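Local coordinates for protein Old Yellow Enzyme (Pichia, PDB 6AGZ) that probably reduces enone compounds asymmetrically with a bound flavin mononucleotide held in a TIM-barrel fold, at residues 35-40 and 76-81; 68-73 and 110-115. All coordinates share one frame; numbering follows the deposited sequence.

Interaction 1 of 2, residues 35-40 and 76-81. With FMN (flavin mononucleotide), chain C.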
ATOM      1  N   THR A  35       4.851   6.058  27.982  1.00 14.41           N
ATOM      2  CA  THR A  35       5.575   7.113  28.678  1.00 14.80           C
ATOM      3  C   THR A  35       4.832   7.519  29.946  1.00 14.22           C
ATOM      4  O   THR A  35       3.623   7.771  29.915  1.00 13.91           O
ATOM      5  CB  THR A  35       5.750   8.319  27.756  1.00 15.68           C
ATOM      6  OG1 THR A  35       6.638   7.979  26.682  1.00 14.73           O
ATOM      7  CG2 THR A  35       6.306   9.508  28.522  1.00 18.24           C
ATOM      8  N   ARG A  36       5.559   7.588  31.063  1.00 14.10           N
ATOM      9  CA  ARG A  36       4.967   7.928  32.353  1.00 14.01           C
ATOM     10  C   ARG A  36       5.691   9.032  33.110  1.00 14.28           C
ATOM     11  O   ARG A  36       5.096   9.604  34.032  1.00 15.57           O
ATOM     12  CB  ARG A  36       4.892   6.686  33.255  1.00 13.36           C
ATOM     13  CG  ARG A  36       4.142   5.508  32.648  1.00 14.75           C
ATOM     14  CD  ARG A  36       2.706   5.872  32.301  1.00 15.49           C
ATOM     15  NE  ARG A  36       1.979   6.401  33.451  1.00 15.63           N
ATOM     16  CZ  ARG A  36       1.415   5.648  34.390  1.00 15.05           C
ATOM     17  NH1 ARG A  36       1.495   4.326  34.320  1.00 14.72           N
ATOM     18  NH2 ARG A  36       0.771   6.216  35.400  1.00 13.94           N
ATOM     19  N   PHE A  37       6.946   9.343  32.772  1.00 14.14           N
ATOM     20  CA  PHE A  37       7.702  10.434  33.394  1.00 16.18           C
ATOM     21  C   PHE A  37       7.895  10.206  34.894  1.00 16.42           C
ATOM     22  O   PHE A  37       7.664  11.095  35.717  1.00 15.47           O
ATOM     23  CB  PHE A  37       7.034  11.787  33.134  1.00 17.09           C
ATOM     24  CG  PHE A  37       7.016  12.185  31.688  1.00 17.96           C
ATOM     25  CD1 PHE A  37       8.141  12.023  30.896  1.00 16.85           C
ATOM     26  CD2 PHE A  37       5.871  12.717  31.118  1.00 18.07           C
ATOM     27  CE1 PHE A  37       8.125  12.390  29.564  1.00 16.62           C
ATOM     28  CE2 PHE A  37       5.848  13.085  29.786  1.00 16.21           C
ATOM     29  CZ  PHE A  37       6.977  12.923  29.008  1.00 15.73           C
ATOM     30  N   ARG A  38       8.333   8.998  35.250  1.00 14.69           N
ATOM     31  CA  ARG A  38       8.666   8.668  36.630  1.00 15.79           C
ATOM     32  C   ARG A  38      10.166   8.470  36.828  1.00 15.64           C
ATOM     33  O   ARG A  38      10.582   7.826  37.797  1.00 15.57           O
ATOM     34  CB  ARG A  38       7.897   7.431  37.092  1.00 14.85           C
ATOM     35  CG  ARG A  38       6.623   7.744  37.871  1.00 15.24           C
ATOM     36  CD  ARG A  38       5.547   8.350  36.982  1.00 15.48           C
ATOM     37  NE  ARG A  38       4.269   8.478  37.679  1.00 15.23           N
ATOM     38  CZ  ARG A  38       3.113   8.746  37.079  1.00 15.98           C
ATOM     39  NH1 ARG A  38       3.069   8.912  35.764  1.00 14.76           N
ATOM     40  NH2 ARG A  38       2.000   8.846  37.792  1.00 16.84           N
ATOM     41  N   ASN A  39      10.982   9.005  35.926  1.00 14.04           N
ATOM     42  CA  ASN A  39      12.422   9.050  36.111  1.00 16.19           C
ATOM     43  C   ASN A  39      12.796  10.288  36.920  1.00 17.41           C
ATOM     44  O   ASN A  39      11.983  11.187  37.141  1.00 18.21           O
ATOM     45  CB  ASN A  39      13.145   9.063  34.763  1.00 14.86           C
ATOM     46  CG  ASN A  39      12.772   7.887  33.884  1.00 15.22           C
ATOM     47  OD1 ASN A  39      13.489   6.889  33.824  1.00 15.78           O
ATOM     48  ND2 ASN A  39      11.645   8.002  33.188  1.00 15.51           N
ATOM     49  N   THR A  40      14.048  10.331  37.363  1.00 19.01           N
ATOM     50  CA  THR A  40      14.535  11.515  38.050  1.00 20.83           C
ATOM     51  C   THR A  40      14.672  12.672  37.062  1.00 21.30           C
ATOM     52  O   THR A  40      14.578  12.503  35.842  1.00 21.49           O
ATOM     53  CB  THR A  40      15.880  11.240  38.721  1.00 19.58           C
ATOM     54  OG1 THR A  40      16.860  10.931  37.723  1.00 20.70           O
ATOM     55  CG2 THR A  40      15.765  10.073  39.688  1.00 18.29           C
ATOM     56  N   GLY A  76      16.378  14.117  23.304  1.00 16.44           N
ATOM     57  CA  GLY A  76      15.271  14.622  24.096  1.00 15.94           C
ATOM     58  C   GLY A  76      14.857  16.035  23.727  1.00 17.56           C
ATOM     59  O   GLY A  76      15.050  16.460  22.588  1.00 18.12           O
ATOM     60  N   LEU A  77      14.286  16.768  24.682  1.00 16.44           N
ATOM     61  CA  LEU A  77      14.083  16.276  26.043  1.00 16.51           C
ATOM     62  C   LEU A  77      12.692  16.605  26.582  1.00 16.08           C
ATOM     63  O   LEU A  77      12.078  17.597  26.191  1.00 15.67           O
ATOM     64  CB  LEU A  77      15.131  16.872  26.991  1.00 18.41           C
ATOM     65  CG  LEU A  77      16.602  16.465  26.880  1.00 19.74           C
ATOM     66  CD1 LEU A  77      17.470  17.448  27.646  1.00 19.77           C
ATOM     67  CD2 LEU A  77      16.801  15.055  27.406  1.00 19.50           C
ATOM     68  N   TYR A  78      12.207  15.755  27.483  1.00 16.11           N
ATOM     69  CA  TYR A  78      11.076  16.054  28.346  1.00 16.42           C
ATOM     70  C   TYR A  78      11.520  15.874  29.790  1.00 17.05           C
ATOM     71  O   TYR A  78      12.353  15.013  30.091  1.00 18.38           O
ATOM     72  CB  TYR A  78       9.870  15.147  28.058  1.00 16.38           C
ATOM     73  CG  TYR A  78       9.219  15.365  26.710  1.00 14.40           C
ATOM     74  CD1 TYR A  78       9.058  16.644  26.190  1.00 14.40           C
ATOM     75  CD2 TYR A  78       8.761  14.289  25.960  1.00 12.40           C
ATOM     76  CE1 TYR A  78       8.461  16.842  24.958  1.00 14.73           C
ATOM     77  CE2 TYR A  78       8.163  14.479  24.729  1.00 13.45           C
ATOM     78  CZ  TYR A  78       8.015  15.757  24.232  1.00 14.36           C
ATOM     79  OH  TYR A  78       7.421  15.947  23.007  1.00 14.69           O
ATOM     80  N   GLN A  79      10.978  16.696  30.684  1.00 17.19           N
ATOM     81  CA  GLN A  79      11.382  16.612  32.081  1.00 18.54           C
ATOM     82  C   GLN A  79      11.000  15.256  32.662  1.00 16.83           C
ATOM     83  O   GLN A  79       9.883  14.767  32.455  1.00 15.89           O
ATOM     84  CB  GLN A  79      10.761  17.751  32.895  1.00 22.12           C
ATOM     85  CG  GLN A  79       9.247  17.828  32.856  1.00 24.07           C
ATOM     86  CD  GLN A  79       8.715  19.057  33.568  1.00 27.67           C
ATOM     87  OE1 GLN A  79       9.109  19.352  34.697  1.00 29.13           O
ATOM     88  NE2 GLN A  79       7.819  19.783  32.909  1.00 28.47           N
ATOM     89  N   ASN A  80      11.956  14.634  33.355  1.00 16.45           N
ATOM     90  CA  ASN A  80      11.773  13.338  34.009  1.00 16.35           C
ATOM     91  C   ASN A  80      11.513  12.217  33.006  1.00 15.04           C
ATOM     92  O   ASN A  80      10.886  11.206  33.336  1.00 13.78           O
ATOM     93  CB  ASN A  80      10.658  13.398  35.058  1.00 16.42           C
ATOM     94  CG  ASN A  80      10.934  14.429  36.133  1.00 17.97           C
ATOM     95  OD1 ASN A  80      10.689  15.621  35.942  1.00 20.99           O
ATOM     96  ND2 ASN A  80      11.453  13.978  37.270  1.00 15.91           N
ATOM     97  N   GLY A  81      11.994  12.380  31.778  1.00 15.04           N
ATOM     98  CA  GLY A  81      11.982  11.306  30.811  1.00 14.96           C
ATOM     99  C   GLY A  81      13.109  10.328  31.056  1.00 16.09           C
ATOM    100  O   GLY A  81      13.991  10.533  31.903  1.00 18.77           O
TER
HETATM  101  N1  FMN C 501       3.621   4.734  22.186  1.00 14.92           N
HETATM  102  C2  FMN C 501       4.963   4.734  21.854  1.00 15.35           C
HETATM  103  O2  FMN C 501       5.336   4.222  20.799  1.00 14.37           O
HETATM  104  N3  FMN C 501       5.888   5.309  22.700  1.00 15.65           N
HETATM  105  C4  FMN C 501       5.473   5.885  23.882  1.00 17.33           C
HETATM  106  O4  FMN C 501       6.292   6.399  24.643  1.00 20.38           O
HETATM  107  C4A FMN C 501       4.125   5.885  24.217  1.00 16.41           C
HETATM  108  N5  FMN C 501       3.715   6.461  25.397  1.00 17.72           N
HETATM  109  C5A FMN C 501       2.380   6.462  25.738  1.00 18.81           C
HETATM  110  C6  FMN C 501       1.975   7.045  26.931  1.00 20.06           C
HETATM  111  C7  FMN C 501       0.631   7.053  27.282  1.00 21.96           C
HETATM  112  C7M FMN C 501       0.196   7.680  28.572  1.00 22.69           C
HETATM  113  C8  FMN C 501      -0.309   6.477  26.439  1.00 21.07           C
HETATM  114  C8M FMN C 501      -1.761   6.484  26.816  1.00 22.50           C
HETATM  115  C9  FMN C 501       0.097   5.896  25.245  1.00 19.48           C
HETATM  116  C9A FMN C 501       1.443   5.884  24.890  1.00 17.80           C
HETATM  117  N10 FMN C 501       1.853   5.307  23.701  1.00 16.58           N
HETATM  118  C10 FMN C 501       3.194   5.308  23.365  1.00 15.61           C
HETATM  119  C1' FMN C 501       0.846   4.671  22.785  1.00 16.76           C
HETATM  120  C2' FMN C 501       0.619   3.237  23.272  1.00 17.21           C
HETATM  121  O2' FMN C 501       1.831   2.519  23.181  1.00 17.43           O
HETATM  122  C3' FMN C 501      -0.479   2.503  22.504  1.00 17.00           C
HETATM  123  O3' FMN C 501      -0.108   2.357  21.152  1.00 16.74           O
HETATM  124  C4' FMN C 501      -1.809   3.244  22.606  1.00 17.18           C
HETATM  125  O4' FMN C 501      -2.050   3.600  23.948  1.00 15.28           O
HETATM  126  C5' FMN C 501      -2.971   2.392  22.112  1.00 17.70           C
HETATM  127  O5' FMN C 501      -2.989   1.168  22.812  1.00 19.55           O
HETATM  128  P   FMN C 501      -4.147   0.872  23.892  1.00 18.30           P
HETATM  129  O1P FMN C 501      -5.492   1.106  23.247  1.00 21.30           O
HETATM  130  O2P FMN C 501      -4.056  -0.560  24.361  1.00 19.09           O
HETATM  131  O3P FMN C 501      -3.970   1.800  25.069  1.00 16.81           O
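F37 packs against the type II turn Y78–G81, and the contact joins two loops of the TIM barrel, those following its first and second strands. With CG anti to the carbonyl carbon (chi1 -65°), the F37 ring is set alongside the turn. Its CB lies 3.9 Å from N80 O. CG and CD1 both approach Q79 O, CD1 at 3.6 Å, while N80 O and G81 CA sit at the ring edge. Farther out, CE1 meets Y78 CB at 3.6 Å, and CZ reaches Y78 CD2. The planes of the two aromatic rings stand 84° apart, an oblique pairing. One face of the F37 ring carries T35 CG2, 3.5 Å above the plane and toward the rim. The OG1 of T35, in turn, donates to O4 of the flavin over 2.6 Å.

At the base of the F37 side chain, a little further along the backbone, the contact becomes polar. N80 O accepts N39 ND2 from above its carbonyl plane at 3.3 Å, and also takes a weak bond from N39 N. The same ND2 has a second partner in E67 OE1, so both bonds help to fix the amide of N39. The return bond is straighter: N80 ND2 reaches N39 O at 2.8 Å and 166°, the acceptor lying in the N80 amide plane.

Interaction 2 of 2, residues 68-73 and 110-115; sequences ATFGAP and QLWNLG. With FMN (flavin mononucleotide), chain C.
T69 O is approached by two groups of the neighbouring strand: W112 N donates a hydrogen bond to it at 2.6 Å, from about 50° out of the carbonyl plane. L111 CA lies 3.3 Å from T69 O in a CA-H...O contact. In the other direction T69 N donates to Q110 O at 2.9 Å. T69 is thus bonded on both sides of L111, the register of a parallel bridge, with F70 opposite W112 in the next one. These are the C-terminal ends of the second and third strands of the eight-stranded TIM barrel, joined through helix 87-102 in a beta-alpha-beta unit, and this end of the barrel carries the flavin. Q110 has CG anti to the backbone N (chi1 -170°) and an extended chain beyond, and its amide meets the pyrimidine edge of FMN with two bonds: flavin N3 donates to OE1 at 2.9 Å and NE2 donates to flavin O2. The pairing is consistent with the amide as placed, oxygen toward N3-H and nitrogen toward O2. A68 CB touches Q110 OE1 at 3.1 Å and lies over one face of the W112 indole, 3.5 Å from the five-membered-ring centroid, in a CH-pi contact. L114 CD2 covers the opposite face. The F70 ring lies beside the indole with planes 13° apart but displaced along them, so that the rings barely overlap, bringing F70 CE1 to 3.4 Å from W112 CE3 and to 3.7 Å from L114 CG. An alanine in place of W112 would probably leave a gap between A68 CB and L114 CD2 and leave F70 CE1 without the indole beside it.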
ATOM      1  N   ALA A  68       9.245   5.034  26.038  1.00 13.63           N
ATOM      2  CA  ALA A  68      10.178   5.565  25.054  1.00 12.97           C
ATOM      3  C   ALA A  68      11.342   6.264  25.747  1.00 13.37           C
ATOM      4  O   ALA A  68      11.145   7.172  26.559  1.00 12.53           O
ATOM      5  CB  ALA A  68       9.453   6.524  24.116  1.00 10.84           C
ATOM      6  N   THR A  69      12.558   5.832  25.422  1.00 12.59           N
ATOM      7  CA  THR A  69      13.757   6.209  26.157  1.00 13.71           C
ATOM      8  C   THR A  69      14.706   6.971  25.243  1.00 14.73           C
ATOM      9  O   THR A  69      15.016   6.509  24.140  1.00 15.06           O
ATOM     10  CB  THR A  69      14.451   4.965  26.725  1.00 15.21           C
ATOM     11  OG1 THR A  69      13.600   4.344  27.698  1.00 13.92           O
ATOM     12  CG2 THR A  69      15.772   5.331  27.374  1.00 16.00           C
ATOM     13  N   PHE A  70      15.164   8.133  25.708  1.00 13.90           N
ATOM     14  CA  PHE A  70      16.111   8.932  24.940  1.00 13.41           C
ATOM     15  C   PHE A  70      17.428   8.183  24.774  1.00 14.07           C
ATOM     16  O   PHE A  70      17.988   7.663  25.743  1.00 14.29           O
ATOM     17  CB  PHE A  70      16.358  10.273  25.635  1.00 14.24           C
ATOM     18  CG  PHE A  70      15.110  11.071  25.887  1.00 13.73           C
ATOM     19  CD1 PHE A  70      14.117  11.157  24.926  1.00 13.24           C
ATOM     20  CD2 PHE A  70      14.930  11.738  27.089  1.00 13.28           C
ATOM     21  CE1 PHE A  70      12.968  11.892  25.158  1.00 12.19           C
ATOM     22  CE2 PHE A  70      13.784  12.473  27.329  1.00 12.08           C
ATOM     23  CZ  PHE A  70      12.801  12.551  26.363  1.00 11.76           C
ATOM     24  N   GLY A  71      17.924   8.131  23.535  1.00 14.09           N
ATOM     25  CA  GLY A  71      19.214   7.511  23.291  1.00 14.98           C
ATOM     26  C   GLY A  71      20.384   8.378  23.697  1.00 15.90           C
ATOM     27  O   GLY A  71      21.460   7.862  24.018  1.00 16.70           O
ATOM     28  N   ALA A  72      20.196   9.692  23.697  1.00 15.73           N
ATOM     29  CA  ALA A  72      21.242  10.643  24.048  1.00 17.37           C
ATOM     30  C   ALA A  72      20.568  11.939  24.472  1.00 16.60           C
ATOM     31  O   ALA A  72      19.363  12.118  24.252  1.00 16.43           O
ATOM     32  CB  ALA A  72      22.204  10.877  22.868  1.00 18.64           C
ATOM     33  N   PRO A  73      21.307  12.857  25.109  1.00 18.87           N
ATOM     34  CA  PRO A  73      20.702  14.155  25.457  1.00 18.84           C
ATOM     35  C   PRO A  73      20.075  14.877  24.274  1.00 18.84           C
ATOM     36  O   PRO A  73      19.008  15.484  24.423  1.00 18.16           O
ATOM     37  CB  PRO A  73      21.886  14.936  26.041  1.00 18.36           C
ATOM     38  CG  PRO A  73      22.740  13.887  26.650  1.00 17.47           C
ATOM     39  CD  PRO A  73      22.628  12.685  25.743  1.00 17.65           C
ATOM     40  N   GLN A 110      12.287   0.696  23.872  1.00 15.50           N
ATOM     41  CA  GLN A 110      12.025   1.575  22.742  1.00 16.29           C
ATOM     42  C   GLN A 110      12.905   2.813  22.858  1.00 16.12           C
ATOM     43  O   GLN A 110      12.978   3.431  23.924  1.00 15.02           O
ATOM     44  CB  GLN A 110      10.550   1.975  22.684  1.00 15.27           C
ATOM     45  CG  GLN A 110      10.174   2.699  21.401  1.00 15.06           C
ATOM     46  CD  GLN A 110       8.818   3.372  21.478  1.00 16.11           C
ATOM     47  OE1 GLN A 110       8.522   4.084  22.435  1.00 14.15           O
ATOM     48  NE2 GLN A 110       7.986   3.148  20.467  1.00 16.38           N
ATOM     49  N   LEU A 111      13.575   3.165  21.763  1.00 15.88           N
ATOM     50  CA  LEU A 111      14.457   4.324  21.726  1.00 14.85           C
ATOM     51  C   LEU A 111      13.711   5.526  21.162  1.00 15.58           C
ATOM     52  O   LEU A 111      13.103   5.439  20.090  1.00 14.13           O
ATOM     53  CB  LEU A 111      15.704   4.039  20.889  1.00 15.50           C
ATOM     54  CG  LEU A 111      16.694   3.027  21.467  1.00 13.29           C
ATOM     55  CD1 LEU A 111      17.944   2.951  20.598  1.00 13.94           C
ATOM     56  CD2 LEU A 111      17.050   3.371  22.906  1.00 11.01           C
ATOM     57  N   TRP A 112      13.778   6.645  21.876  1.00 16.87           N
ATOM     58  CA  TRP A 112      13.021   7.845  21.549  1.00 16.27           C
ATOM     59  C   TRP A 112      13.940   8.911  20.969  1.00 16.21           C
ATOM     60  O   TRP A 112      15.098   9.039  21.380  1.00 16.17           O
ATOM     61  CB  TRP A 112      12.322   8.395  22.795  1.00 15.16           C
ATOM     62  CG  TRP A 112      10.988   9.036  22.540  1.00 14.09           C
ATOM     63  CD1 TRP A 112      10.335   9.136  21.346  1.00 12.53           C
ATOM     64  CD2 TRP A 112      10.144   9.660  23.513  1.00 14.03           C
ATOM     65  NE1 TRP A 112       9.133   9.784  21.518  1.00 12.62           N
ATOM     66  CE2 TRP A 112       8.991  10.111  22.841  1.00 13.58           C
ATOM     67  CE3 TRP A 112      10.245   9.869  24.893  1.00 14.24           C
ATOM     68  CZ2 TRP A 112       7.956  10.771  23.497  1.00 14.27           C
ATOM     69  CZ3 TRP A 112       9.215  10.522  25.542  1.00 15.52           C
ATOM     70  CH2 TRP A 112       8.087  10.965  24.844  1.00 15.59           C
ATOM     71  N   ASN A 113      13.416   9.673  20.012  1.00 15.51           N
ATOM     72  CA  ASN A 113      14.093  10.862  19.504  1.00 14.85           C
ATOM     73  C   ASN A 113      13.016  11.875  19.154  1.00 13.75           C
ATOM     74  O   ASN A 113      12.194  11.622  18.268  1.00 14.14           O
ATOM     75  CB  ASN A 113      14.964  10.544  18.286  1.00 15.98           C
ATOM     76  CG  ASN A 113      15.944  11.658  17.963  1.00 17.68           C
ATOM     77  OD1 ASN A 113      15.674  12.833  18.214  1.00 18.44           O
ATOM     78  ND2 ASN A 113      17.093  11.292  17.410  1.00 17.81           N
ATOM     79  N   LEU A 114      13.024  13.015  19.845  1.00 13.73           N
ATOM     80  CA  LEU A 114      11.879  13.919  19.806  1.00 13.36           C
ATOM     81  C   LEU A 114      11.854  14.771  18.543  1.00 14.87           C
ATOM     82  O   LEU A 114      10.794  14.933  17.926  1.00 13.27           O
ATOM     83  CB  LEU A 114      11.879  14.808  21.048  1.00 13.81           C
ATOM     84  CG  LEU A 114      11.713  14.063  22.374  1.00 14.53           C
ATOM     85  CD1 LEU A 114      11.552  15.034  23.532  1.00 14.75           C
ATOM     86  CD2 LEU A 114      10.528  13.117  22.301  1.00 12.07           C
ATOM     87  N   GLY A 115      12.994  15.329  18.145  1.00 15.14           N
ATOM     88  CA  GLY A 115      12.980  16.238  17.013  1.00 14.21           C
ATOM     89  C   GLY A 115      12.258  17.526  17.362  1.00 14.11           C
ATOM     90  O   GLY A 115      12.438  18.097  18.443  1.00 14.97           O
TER
HETATM   91  N1  FMN C 501       3.621   4.734  22.186  1.00 14.92           N
HETATM   92  C2  FMN C 501       4.963   4.734  21.854  1.00 15.35           C
HETATM   93  O2  FMN C 501       5.336   4.222  20.799  1.00 14.37           O
HETATM   94  N3  FMN C 501       5.888   5.309  22.700  1.00 15.65           N
HETATM   95  C4  FMN C 501       5.473   5.885  23.882  1.00 17.33           C
HETATM   96  O4  FMN C 501       6.292   6.399  24.643  1.00 20.38           O
HETATM   97  C4A FMN C 501       4.125   5.885  24.217  1.00 16.41           C
HETATM   98  N5  FMN C 501       3.715   6.461  25.397  1.00 17.72           N
HETATM   99  C5A FMN C 501       2.380   6.462  25.738  1.00 18.81           C
HETATM  100  C6  FMN C 501       1.975   7.045  26.931  1.00 20.06           C
HETATM  101  C7  FMN C 501       0.631   7.053  27.282  1.00 21.96           C
HETATM  102  C7M FMN C 501       0.196   7.680  28.572  1.00 22.69           C
HETATM  103  C8  FMN C 501      -0.309   6.477  26.439  1.00 21.07           C
HETATM  104  C8M FMN C 501      -1.761   6.484  26.816  1.00 22.50           C
HETATM  105  C9  FMN C 501       0.097   5.896  25.245  1.00 19.48           C
HETATM  106  C9A FMN C 501       1.443   5.884  24.890  1.00 17.80           C
HETATM  107  N10 FMN C 501       1.853   5.307  23.701  1.00 16.58           N
HETATM  108  C10 FMN C 501       3.194   5.308  23.365  1.00 15.61           C
HETATM  109  C1' FMN C 501       0.846   4.671  22.785  1.00 16.76           C
HETATM  110  C2' FMN C 501       0.619   3.237  23.272  1.00 17.21           C
HETATM  111  O2' FMN C 501       1.831   2.519  23.181  1.00 17.43           O
HETATM  112  C3' FMN C 501      -0.479   2.503  22.504  1.00 17.00           C
HETATM  113  O3' FMN C 501      -0.108   2.357  21.152  1.00 16.74           O
HETATM  114  C4' FMN C 501      -1.809   3.244  22.606  1.00 17.18           C
HETATM  115  O4' FMN C 501      -2.050   3.600  23.948  1.00 15.28           O
HETATM  116  C5' FMN C 501      -2.971   2.392  22.112  1.00 17.70           C
HETATM  117  O5' FMN C 501      -2.989   1.168  22.812  1.00 19.55           O
HETATM  118  P   FMN C 501      -4.147   0.872  23.892  1.00 18.30           P
HETATM  119  O1P FMN C 501      -5.492   1.106  23.247  1.00 21.30           O
HETATM  120  O2P FMN C 501      -4.056  -0.560  24.361  1.00 19.09           O
HETATM  121  O3P FMN C 501      -3.970   1.800  25.069  1.00 16.81           O

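In the fold
The two contacts meet around strand 63-70: segment 68-73 holds its end, and the loop after it contains residues 76-81. Interaction 2 is fully buried, its centre about 9 Å from the centre of the chain, and relies on strand-to-strand backbone bonds and apolar ring packing. Interaction 1, its centre about 14 Å from the centre of the chain, is only partly buried, and there asparagine amides bonded to carbonyls replace the regular sheet pairing. The two interactions touch directly where Y78 CE2 meets W112 CH2 at 3.5 Å and Y78 N approaches F70 CZ at 3.4 Å. Both reach the flavin, interaction 1 through a threonine hydroxyl and interaction 2 through a glutamine amide.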